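Local coordinates for phage-like element PBSX protein XepA (Bacillus subtilis, PDB 6IA5), which belongs to the lytic cassette of a prophage, forms pentamers and probably binds the cytoplasmic membrane, yet does not seem to be involved in host cell lysis, at the interface of chains A and B and the interface of chains A and C. Residues are numbered along the deposited sequence; one frame, centred on the assembly and turned at random. Chains: chain A/B/C, Phage-like element PBSX protein XepA.

Contact 1: the interface of chains A and B. Residues chain A 20-22, 30; chain B 36, 64-65, 67.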
ATOM      1  N   LYS A  20      31.174 -18.715 -13.097  1.00 30.63           N
ATOM      2  CA  LYS A  20      32.025 -18.346 -11.980  1.00 32.51           C
ATOM      3  C   LYS A  20      31.914 -19.432 -10.920  1.00 29.73           C
ATOM      4  O   LYS A  20      30.853 -20.044 -10.771  1.00 28.68           O
ATOM      5  CB  LYS A  20      31.608 -16.991 -11.395  1.00 30.76           C
ATOM      6  CG  LYS A  20      31.705 -15.831 -12.373  1.00 31.09           C
ATOM      7  CD  LYS A  20      33.145 -15.428 -12.685  1.00 28.70           C
ATOM      8  CE  LYS A  20      33.235 -14.289 -13.672  1.00 31.25           C
ATOM      9  NZ  LYS A  20      34.631 -13.806 -13.747  1.00 31.15           N
ATOM     10  N   PRO A  21      33.012 -19.715 -10.173  1.00 29.66           N
ATOM     11  CA  PRO A  21      32.943 -20.665  -9.056  1.00 31.74           C
ATOM     12  C   PRO A  21      32.349 -19.968  -7.833  1.00 29.24           C
ATOM     13  O   PRO A  21      32.448 -18.747  -7.728  1.00 28.27           O
ATOM     14  CB  PRO A  21      34.441 -20.993  -8.814  1.00 29.78           C
ATOM     15  CG  PRO A  21      35.167 -19.708  -9.204  1.00 31.29           C
ATOM     16  CD  PRO A  21      34.354 -19.131 -10.352  1.00 30.12           C
ATOM     17  N   TYR A  22      31.762 -20.748  -6.908  1.00 32.08           N
ATOM     18  CA  TYR A  22      31.312 -20.188  -5.637  1.00 32.49           C
ATOM     19  C   TYR A  22      31.210 -21.303  -4.599  1.00 31.64           C
ATOM     20  O   TYR A  22      31.422 -22.465  -4.923  1.00 31.36           O
ATOM     21  CB  TYR A  22      30.007 -19.396  -5.807  1.00 28.42           C
ATOM     22  CG  TYR A  22      28.751 -20.212  -6.029  1.00 28.25           C
ATOM     23  CD1 TYR A  22      28.517 -20.886  -7.227  1.00 26.42           C
ATOM     24  CD2 TYR A  22      27.773 -20.297  -5.044  1.00 22.76           C
ATOM     25  CE1 TYR A  22      27.349 -21.621  -7.434  1.00 25.55           C
ATOM     26  CE2 TYR A  22      26.622 -21.053  -5.230  1.00 23.29           C
ATOM     27  CZ  TYR A  22      26.382 -21.690  -6.434  1.00 27.83           C
ATOM     28  OH  TYR A  22      25.208 -22.406  -6.579  1.00 28.65           O
ATOM     29  N   VAL A  30      28.173 -21.084 -11.415  1.00 26.48           N
ATOM     30  CA  VAL A  30      26.975 -20.324 -11.743  1.00 29.92           C
ATOM     31  C   VAL A  30      27.286 -19.494 -12.996  1.00 26.72           C
ATOM     32  O   VAL A  30      28.389 -18.970 -13.122  1.00 29.47           O
ATOM     33  CB  VAL A  30      26.513 -19.441 -10.552  1.00 26.93           C
ATOM     34  CG1 VAL A  30      27.583 -18.414 -10.128  1.00 24.12           C
ATOM     35  CG2 VAL A  30      25.210 -18.710 -10.858  1.00 27.85           C
TER
ATOM     36  N   LEU B  36      20.884 -18.771  -8.467  1.00 25.37           N
ATOM     37  CA  LEU B  36      21.706 -19.644  -7.625  1.00 25.52           C
ATOM     38  C   LEU B  36      21.108 -19.809  -6.230  1.00 25.77           C
ATOM     39  O   LEU B  36      21.466 -20.765  -5.541  1.00 31.04           O
ATOM     40  CB  LEU B  36      23.159 -19.149  -7.553  1.00 26.16           C
ATOM     41  CG  LEU B  36      23.474 -17.982  -6.598  1.00 29.16           C
ATOM     42  CD1 LEU B  36      24.990 -17.776  -6.497  1.00 25.84           C
ATOM     43  CD2 LEU B  36      22.800 -16.660  -7.015  1.00 27.55           C
ATOM     44  N   ALA B  64      34.546 -14.147  -6.534  1.00 30.31           N
ATOM     45  CA  ALA B  64      33.967 -13.750  -7.806  1.00 32.06           C
ATOM     46  C   ALA B  64      32.449 -13.628  -7.676  1.00 29.80           C
ATOM     47  O   ALA B  64      31.838 -12.780  -8.324  1.00 28.23           O
ATOM     48  CB  ALA B  64      34.349 -14.738  -8.881  1.00 30.83           C
ATOM     49  N   VAL B  65      31.847 -14.478  -6.837  1.00 27.50           N
ATOM     50  CA  VAL B  65      30.433 -14.352  -6.525  1.00 30.47           C
ATOM     51  C   VAL B  65      30.321 -13.800  -5.104  1.00 32.45           C
ATOM     52  O   VAL B  65      30.767 -14.438  -4.159  1.00 29.29           O
ATOM     53  CB  VAL B  65      29.713 -15.705  -6.666  1.00 27.98           C
ATOM     54  CG1 VAL B  65      28.232 -15.569  -6.298  1.00 27.95           C
ATOM     55  CG2 VAL B  65      29.875 -16.222  -8.100  1.00 24.11           C
ATOM     56  N   ILE B  67      28.675 -13.367  -1.962  1.00 26.53           N
ATOM     57  CA  ILE B  67      27.532 -13.962  -1.273  1.00 27.21           C
ATOM     58  C   ILE B  67      26.877 -12.904  -0.369  1.00 28.15           C
ATOM     59  O   ILE B  67      27.566 -12.305   0.455  1.00 27.57           O
ATOM     60  CB  ILE B  67      27.959 -15.207  -0.453  1.00 26.32           C
ATOM     61  CG1 ILE B  67      28.615 -16.286  -1.319  1.00 27.11           C
ATOM     62  CG2 ILE B  67      26.780 -15.780   0.337  1.00 23.89           C
ATOM     63  CD1 ILE B  67      27.838 -16.665  -2.552  1.00 26.32           C
TER
HETATM   64  O   HOH W   1      33.380 -17.010  -5.902  1.00 32.71           O
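B:Val65 is the apolar centre of this subunit seam, set against CB of A:Lys20, CB of A:Tyr22 and CG1 of A:Val30. Its CG2 methyl does most of the touching: it meets the CG1 methyl of A:Val30 at 3.8 Å and also lies against CB of A:Lys20. The valine's CB rests 3.8 Å from CB of A:Tyr22. Because CG1 of B:Val65 is anti to its own backbone N (chi1 178°), the other branch, CG2, is the one turned to chain A. The phenol of A:Tyr22 then swings away toward B:Leu36, and the two side chains run past each other head to tail. CD1 of B:Leu36 sits over one face of the ring, near its rim, 3.9 Å from CE2. The second methyl of A:Val30, CG2, reaches CB of the same leucine at 3.9 Å, so the two branches of this valine touch B:Val65 and B:Leu36. Farther out, CD of A:Lys20 lies 4.0 Å from the methyl CB of B:Ala64. At the polar rim a water links the subunits, 2.7 Å from the carbonyl O of A:Pro21 and 3.1 Å from the backbone N of B:Val65. In the fold, strands 20-22 and 28-35 of chain A receive a chain B loop and the 3-10 helix 36-38.

Contact 2: the interface of chains A and C. Residues chain A 233-235; chain C 226-229, 240, 256.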
ATOM      1  N   THR A 233     -34.454  26.804   9.733  1.00 29.45           N
ATOM      2  CA  THR A 233     -33.218  27.568   9.622  1.00 30.15           C
ATOM      3  C   THR A 233     -33.448  29.056   9.910  1.00 36.54           C
ATOM      4  O   THR A 233     -32.546  29.707  10.436  1.00 37.48           O
ATOM      5  CB  THR A 233     -32.504  27.369   8.272  1.00 30.73           C
ATOM      6  OG1 THR A 233     -33.309  27.984   7.253  1.00 28.28           O
ATOM      7  CG2 THR A 233     -32.211  25.920   7.942  1.00 24.84           C
ATOM      8  N   ASP A 234     -34.601  29.625   9.527  1.00 36.92           N
ATOM      9  CA  ASP A 234     -34.734  31.079   9.601  1.00 42.28           C
ATOM     10  C   ASP A 234     -34.894  31.593  11.034  1.00 45.47           C
ATOM     11  O   ASP A 234     -34.407  32.680  11.322  1.00 44.10           O
ATOM     12  CB  ASP A 234     -35.783  31.666   8.654  1.00 41.34           C
ATOM     13  CG  ASP A 234     -37.189  31.137   8.875  1.00 53.32           C
ATOM     14  OD1 ASP A 234     -37.391  30.389   9.850  1.00 56.09           O
ATOM     15  OD2 ASP A 234     -38.080  31.492   8.075  1.00 58.35           O
ATOM     16  N   ASP A 235     -35.550  30.820  11.922  1.00 40.28           N
ATOM     17  CA  ASP A 235     -35.882  31.340  13.241  1.00 37.27           C
ATOM     18  C   ASP A 235     -35.649  30.310  14.348  1.00 41.67           C
ATOM     19  O   ASP A 235     -36.017  30.559  15.497  1.00 41.76           O
ATOM     20  CB  ASP A 235     -37.332  31.846  13.288  1.00 37.41           C
ATOM     21  CG  ASP A 235     -38.365  30.758  13.003  1.00 40.65           C
ATOM     22  OD1 ASP A 235     -37.983  29.550  12.986  1.00 41.06           O
ATOM     23  OD2 ASP A 235     -39.537  31.102  12.771  1.00 46.05           O
TER
ATOM     24  N   LEU C 226     -32.581  30.700   1.291  1.00 30.70           N
ATOM     25  CA  LEU C 226     -33.229  30.445   2.572  1.00 31.56           C
ATOM     26  C   LEU C 226     -32.458  31.197   3.652  1.00 33.05           C
ATOM     27  O   LEU C 226     -31.228  31.137   3.691  1.00 33.83           O
ATOM     28  CB  LEU C 226     -33.166  28.948   2.861  1.00 28.29           C
ATOM     29  CG  LEU C 226     -33.909  28.065   1.849  1.00 35.00           C
ATOM     30  CD1 LEU C 226     -33.228  26.695   1.717  1.00 28.77           C
ATOM     31  CD2 LEU C 226     -35.392  27.938   2.204  1.00 34.65           C
ATOM     32  N   PRO C 227     -33.148  31.912   4.570  1.00 33.31           N
ATOM     33  CA  PRO C 227     -32.469  32.642   5.641  1.00 33.41           C
ATOM     34  C   PRO C 227     -31.829  31.657   6.611  1.00 34.77           C
ATOM     35  O   PRO C 227     -32.425  30.634   6.950  1.00 34.36           O
ATOM     36  CB  PRO C 227     -33.557  33.445   6.352  1.00 32.70           C
ATOM     37  CG  PRO C 227     -34.783  33.296   5.458  1.00 40.03           C
ATOM     38  CD  PRO C 227     -34.609  32.024   4.651  1.00 34.34           C
ATOM     39  N   ILE C 228     -30.601  31.967   7.027  1.00 32.80           N
ATOM     40  CA  ILE C 228     -29.899  31.180   8.030  1.00 33.85           C
ATOM     41  C   ILE C 228     -29.447  32.114   9.152  1.00 34.06           C
ATOM     42  O   ILE C 228     -29.397  33.325   8.976  1.00 37.53           O
ATOM     43  CB  ILE C 228     -28.712  30.423   7.399  1.00 30.57           C
ATOM     44  CG1 ILE C 228     -27.688  31.398   6.806  1.00 30.13           C
ATOM     45  CG2 ILE C 228     -29.251  29.462   6.343  1.00 34.42           C
ATOM     46  CD1 ILE C 228     -26.429  30.730   6.317  1.00 27.98           C
ATOM     47  N   ARG C 229     -29.149  31.526  10.312  1.00 33.51           N
ATOM     48  CA  ARG C 229     -28.783  32.259  11.506  1.00 33.98           C
ATOM     49  C   ARG C 229     -27.311  32.005  11.805  1.00 33.59           C
ATOM     50  O   ARG C 229     -26.828  30.873  11.678  1.00 33.06           O
ATOM     51  CB  ARG C 229     -29.692  31.827  12.665  1.00 34.78           C
ATOM     52  CG  ARG C 229     -31.113  32.343  12.483  1.00 42.95           C
ATOM     53  CD  ARG C 229     -32.267  31.689  13.183  1.00 46.68           C
ATOM     54  NE  ARG C 229     -32.113  31.698  14.619  1.00 49.79           N
ATOM     55  CZ  ARG C 229     -32.367  32.743  15.392  1.00 57.24           C
ATOM     56  NH1 ARG C 229     -32.566  33.931  14.844  1.00 46.12           N
ATOM     57  NH2 ARG C 229     -32.385  32.586  16.713  1.00 56.65           N
ATOM     58  N   SER C 240     -30.091  36.499  11.672  1.00 32.80           N
ATOM     59  CA  SER C 240     -30.045  36.120  10.266  1.00 34.72           C
ATOM     60  C   SER C 240     -29.621  37.308   9.400  1.00 33.96           C
ATOM     61  O   SER C 240     -29.640  37.225   8.164  1.00 35.40           O
ATOM     62  CB  SER C 240     -31.356  35.551   9.803  1.00 37.59           C
ATOM     63  OG  SER C 240     -32.390  36.486  10.082  1.00 37.66           O
ATOM     64  N   PHE C 256     -26.238  22.316   3.523  1.00 33.63           N
ATOM     65  CA  PHE C 256     -26.499  23.333   2.510  1.00 34.64           C
ATOM     66  C   PHE C 256     -25.619  23.080   1.284  1.00 34.27           C
ATOM     67  O   PHE C 256     -24.565  22.458   1.380  1.00 36.38           O
ATOM     68  CB  PHE C 256     -26.265  24.747   3.050  1.00 33.62           C
ATOM     69  CG  PHE C 256     -27.375  25.256   3.933  1.00 36.05           C
ATOM     70  CD1 PHE C 256     -28.501  25.820   3.380  1.00 35.24           C
ATOM     71  CD2 PHE C 256     -27.302  25.166   5.318  1.00 37.28           C
ATOM     72  CE1 PHE C 256     -29.529  26.307   4.180  1.00 37.93           C
ATOM     73  CE2 PHE C 256     -28.309  25.685   6.126  1.00 38.65           C
ATOM     74  CZ  PHE C 256     -29.422  26.255   5.551  1.00 35.08           C
TER
HETATM   75  O   HOH W   2     -30.154  28.757  10.577  1.00 40.49           O
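A:Thr233 and C:Pro227 join two copies of XepA, a protein of the same family as YqxG (YqdC), at a turn-to-strand-end contact within the pentamer. The chain A partner is the turn that follows strand 230-232, with helix-like backbone angles at A:Thr233 and A:Asp234; the chain C partner is the end of strand 225-227 and the loop beyond it.

Direct hydrogen bonding comes from the threonine hydroxyl: OG1 donates to the carbonyl O of C:Pro227 at 2.8 Å, approaching nearly along the C=O axis (165° at the oxygen). Its chi1 of 69° places OG1 between the backbone N and the carbonyl carbon, and leaves CG2 anti to the carbonyl carbon, beside the backbone N. A water makes a second polar link, 2.6 Å from the carbonyl O of A:Thr233 and 3.0 Å from the backbone N of C:Arg229.

Among the apolar contacts, CG2 of A:Thr233 meets the ring of C:Phe256 tip to tip, 3.7 Å from CZ. The methylene CB of A:Asp234 lies against the proline ring, 3.7 Å from CB of C:Pro227. The aliphatic stem of C:Arg229 runs across the turn's backbone, its CD 3.6 Å from CA of A:Asp235.

Electrostatics are looser. The chain of C:Arg229 bends at chi3 (59°), and its NE stays 6.5 Å from OD1 of A:Asp235; any attraction there would act at long range, without a salt bridge.

Contact 3: the interface of chains A and C. Residues chain A 35, 37, 69, 141-144; chain C 143-145.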
ATOM      1  N   ASN A  35      19.774  -9.367 -18.143  1.00 28.64           N
ATOM      2  CA  ASN A  35      18.665  -9.111 -19.024  1.00 28.01           C
ATOM      3  C   ASN A  35      19.186  -8.261 -20.183  1.00 29.30           C
ATOM      4  O   ASN A  35      20.089  -7.452 -19.979  1.00 28.24           O
ATOM      5  CB  ASN A  35      17.519  -8.412 -18.288  1.00 27.25           C
ATOM      6  CG  ASN A  35      16.332  -8.219 -19.202  1.00 25.66           C
ATOM      7  OD1 ASN A  35      16.116  -7.123 -19.703  1.00 29.07           O
ATOM      8  ND2 ASN A  35      15.597  -9.291 -19.483  1.00 25.22           N
ATOM      9  N   SER A  37      18.098  -5.746 -21.467  1.00 24.58           N
ATOM     10  CA  SER A  37      17.924  -4.320 -21.220  1.00 24.92           C
ATOM     11  C   SER A  37      19.202  -3.681 -20.671  1.00 26.73           C
ATOM     12  O   SER A  37      19.327  -2.457 -20.719  1.00 24.19           O
ATOM     13  CB  SER A  37      16.766  -4.067 -20.256  1.00 24.73           C
ATOM     14  OG  SER A  37      17.055  -4.624 -18.992  1.00 23.63           O
ATOM     15  N   LYS A  69      10.638  -1.656 -25.340  1.00 29.09           N
ATOM     16  CA  LYS A  69      11.063  -0.402 -24.719  1.00 28.36           C
ATOM     17  C   LYS A  69      12.481  -0.064 -25.170  1.00 30.26           C
ATOM     18  O   LYS A  69      13.231  -0.945 -25.614  1.00 27.28           O
ATOM     19  CB  LYS A  69      11.024  -0.491 -23.185  1.00 30.12           C
ATOM     20  CG  LYS A  69      11.894  -1.594 -22.575  1.00 27.61           C
ATOM     21  CD  LYS A  69      11.783  -1.695 -21.053  1.00 30.07           C
ATOM     22  CE  LYS A  69      12.759  -2.686 -20.444  1.00 25.26           C
ATOM     23  NZ  LYS A  69      12.478  -2.900 -19.008  1.00 27.27           N
ATOM     24  N   ALA A 141      12.509  -6.261 -23.609  1.00 24.82           N
ATOM     25  CA  ALA A 141      11.447  -7.096 -24.139  1.00 26.65           C
ATOM     26  C   ALA A 141      10.885  -7.926 -22.987  1.00 27.06           C
ATOM     27  O   ALA A 141      11.605  -8.187 -22.032  1.00 28.37           O
ATOM     28  CB  ALA A 141      12.024  -8.011 -25.201  1.00 24.18           C
ATOM     29  N   GLY A 142       9.626  -8.372 -23.120  1.00 27.38           N
ATOM     30  CA  GLY A 142       9.097  -9.380 -22.212  1.00 29.12           C
ATOM     31  C   GLY A 142       8.619  -8.819 -20.865  1.00 29.50           C
ATOM     32  O   GLY A 142       8.751  -7.636 -20.556  1.00 28.89           O
ATOM     33  N   GLU A 143       8.052  -9.723 -20.066  1.00 27.17           N
ATOM     34  CA  GLU A 143       7.555  -9.428 -18.739  1.00 29.78           C
ATOM     35  C   GLU A 143       7.480 -10.748 -17.977  1.00 29.35           C
ATOM     36  O   GLU A 143       6.841 -11.703 -18.453  1.00 29.03           O
ATOM     37  CB  GLU A 143       6.181  -8.768 -18.836  1.00 29.97           C
ATOM     38  CG  GLU A 143       5.612  -8.370 -17.492  1.00 35.81           C
ATOM     39  CD  GLU A 143       4.388  -7.464 -17.516  1.00 39.99           C
ATOM     40  OE1 GLU A 143       3.322  -7.915 -17.854  1.00 42.74           O
ATOM     41  OE2 GLU A 143       4.532  -6.310 -17.170  1.00 56.46           O
ATOM     42  N   MET A 144       8.081 -10.769 -16.780  1.00 26.23           N
ATOM     43  CA  MET A 144       8.133 -11.969 -15.950  0.70 26.66           C
ATOM     44  C   MET A 144       7.109 -11.842 -14.819  1.00 29.32           C
ATOM     45  O   MET A 144       7.030 -10.787 -14.171  1.00 24.02           O
ATOM     46  CB  MET A 144       9.541 -12.112 -15.349  0.70 27.90           C
ATOM     47  CG  MET A 144       9.781 -13.370 -14.495  0.70 29.67           C
ATOM     48  SD  MET A 144       9.576 -14.883 -15.487  0.70 34.25           S
ATOM     49  CE  MET A 144       9.309 -16.167 -14.255  0.70 24.58           C
TER
ATOM     50  N   GLU C 143      16.969  -3.356 -16.448  1.00 26.18           N
ATOM     51  CA  GLU C 143      15.755  -3.329 -15.655  1.00 28.78           C
ATOM     52  C   GLU C 143      14.744  -4.245 -16.324  1.00 25.52           C
ATOM     53  O   GLU C 143      14.393  -4.004 -17.475  1.00 29.71           O
ATOM     54  CB  GLU C 143      15.219  -1.892 -15.561  1.00 28.12           C
ATOM     55  CG  GLU C 143      13.977  -1.785 -14.696  1.00 28.63           C
ATOM     56  CD  GLU C 143      13.582  -0.363 -14.344  1.00 32.16           C
ATOM     57  OE1 GLU C 143      12.720   0.174 -15.004  1.00 37.90           O
ATOM     58  OE2 GLU C 143      14.134   0.184 -13.393  1.00 44.78           O
ATOM     59  N   MET C 144      14.198  -5.195 -15.559  1.00 26.57           N
ATOM     60  CA  MET C 144      13.241  -6.177 -16.061  0.70 27.29           C
ATOM     61  C   MET C 144      11.816  -5.771 -15.672  1.00 27.53           C
ATOM     62  O   MET C 144      11.568  -5.405 -14.527  1.00 25.41           O
ATOM     63  CB  MET C 144      13.568  -7.549 -15.448  0.70 25.83           C
ATOM     64  CG  MET C 144      12.689  -8.731 -15.956  0.70 29.35           C
ATOM     65  SD  MET C 144      12.829  -8.976 -17.778  0.70 38.86           S
ATOM     66  CE  MET C 144      11.359  -9.935 -18.162  0.70 26.78           C
ATOM     67  N   ASP C 145      10.884  -5.842 -16.624  1.00 23.85           N
ATOM     68  CA  ASP C 145       9.460  -5.662 -16.389  1.00 26.97           C
ATOM     69  C   ASP C 145       8.920  -6.914 -15.698  1.00 24.83           C
ATOM     70  O   ASP C 145       9.188  -8.035 -16.137  1.00 26.48           O
ATOM     71  CB  ASP C 145       8.716  -5.367 -17.704  1.00 26.18           C
ATOM     72  CG  ASP C 145       9.219  -4.051 -18.285  1.00 30.49           C
ATOM     73  OD1 ASP C 145       8.890  -2.997 -17.703  1.00 32.89           O
ATOM     74  OD2 ASP C 145      10.001  -4.089 -19.267  1.00 29.66           O
TER
HETATM   75  O   HOH W   3       9.037  -5.233 -21.516  1.00 29.93           O
HETATM   76  O   HOH W   4      12.122  -0.576 -17.599  1.00 29.98           O
HETATM   77  O   HOH W   5      11.621  -6.579 -19.450  1.00 33.83           O
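C:Met144, C:Asp145 and A:Lys69 carry this part of the pentamer seam, where the start of strand 144-148 in chain C meets its counterpart in chain A. The side chains of C:Met144 and A:Asn35 cross at about a right angle, bringing SD to 3.3 Å from ND2. A bend at chi2 (60°) turns the far end of the methionine toward chain A, and its CE methyl lies 4.0 Å from CB of A:Met144. The amide beside the sulphur is held by a second shell: OD1 of A:Asn35 accepts from OG of A:Ser37, in the amide plane on a lone pair, and from its N-H, above that plane. That same OG takes the backbone N-H of C:Glu143 at 2.8 Å.

A:Lys69 and C:Asp145 meet tip to tip. The lysine, extended beyond CG, forms a salt bridge from NZ to OD2 at 2.8 Å, meeting the carboxylate from above its plane. NZ also donates to the carbonyl O of C:Glu143 at 2.7 Å, and a water connects it to OE1 of that residue. This shared grip would be expected to favour a charged lysine. One water bridges OD2 of C:Asp145 and the carbonyl O of A:Gly142; another joins N and OD2 of that aspartate to the carbonyl O of A:Ala141 and, more distantly, A:Gly142. The backbone O of C:Asp145 accepts a nearly straight hydrogen bond from N of A:Met144, 3.0 Å long with 167° at the hydrogen.

Contacts 1 and 3 lie about 24 Å apart between the centres of their C-alpha atoms, whereas contact 2 is about 80 Å from contact 1. The near pair draws on the same elements: strand 28-35 of chain A touches chain B at contact 1 through A:Val30 and chain C at contact 3 through A:Asn35, and the 3-10 helix 36-38 supplies B:Leu36 and A:Ser37. This segment thus engages both neighbours round the ring of five. Contact 2 and contact 3 lie about 64 Å apart between their C-alpha centres on one A/C interface, so neighbouring subunits are joined at two distant points.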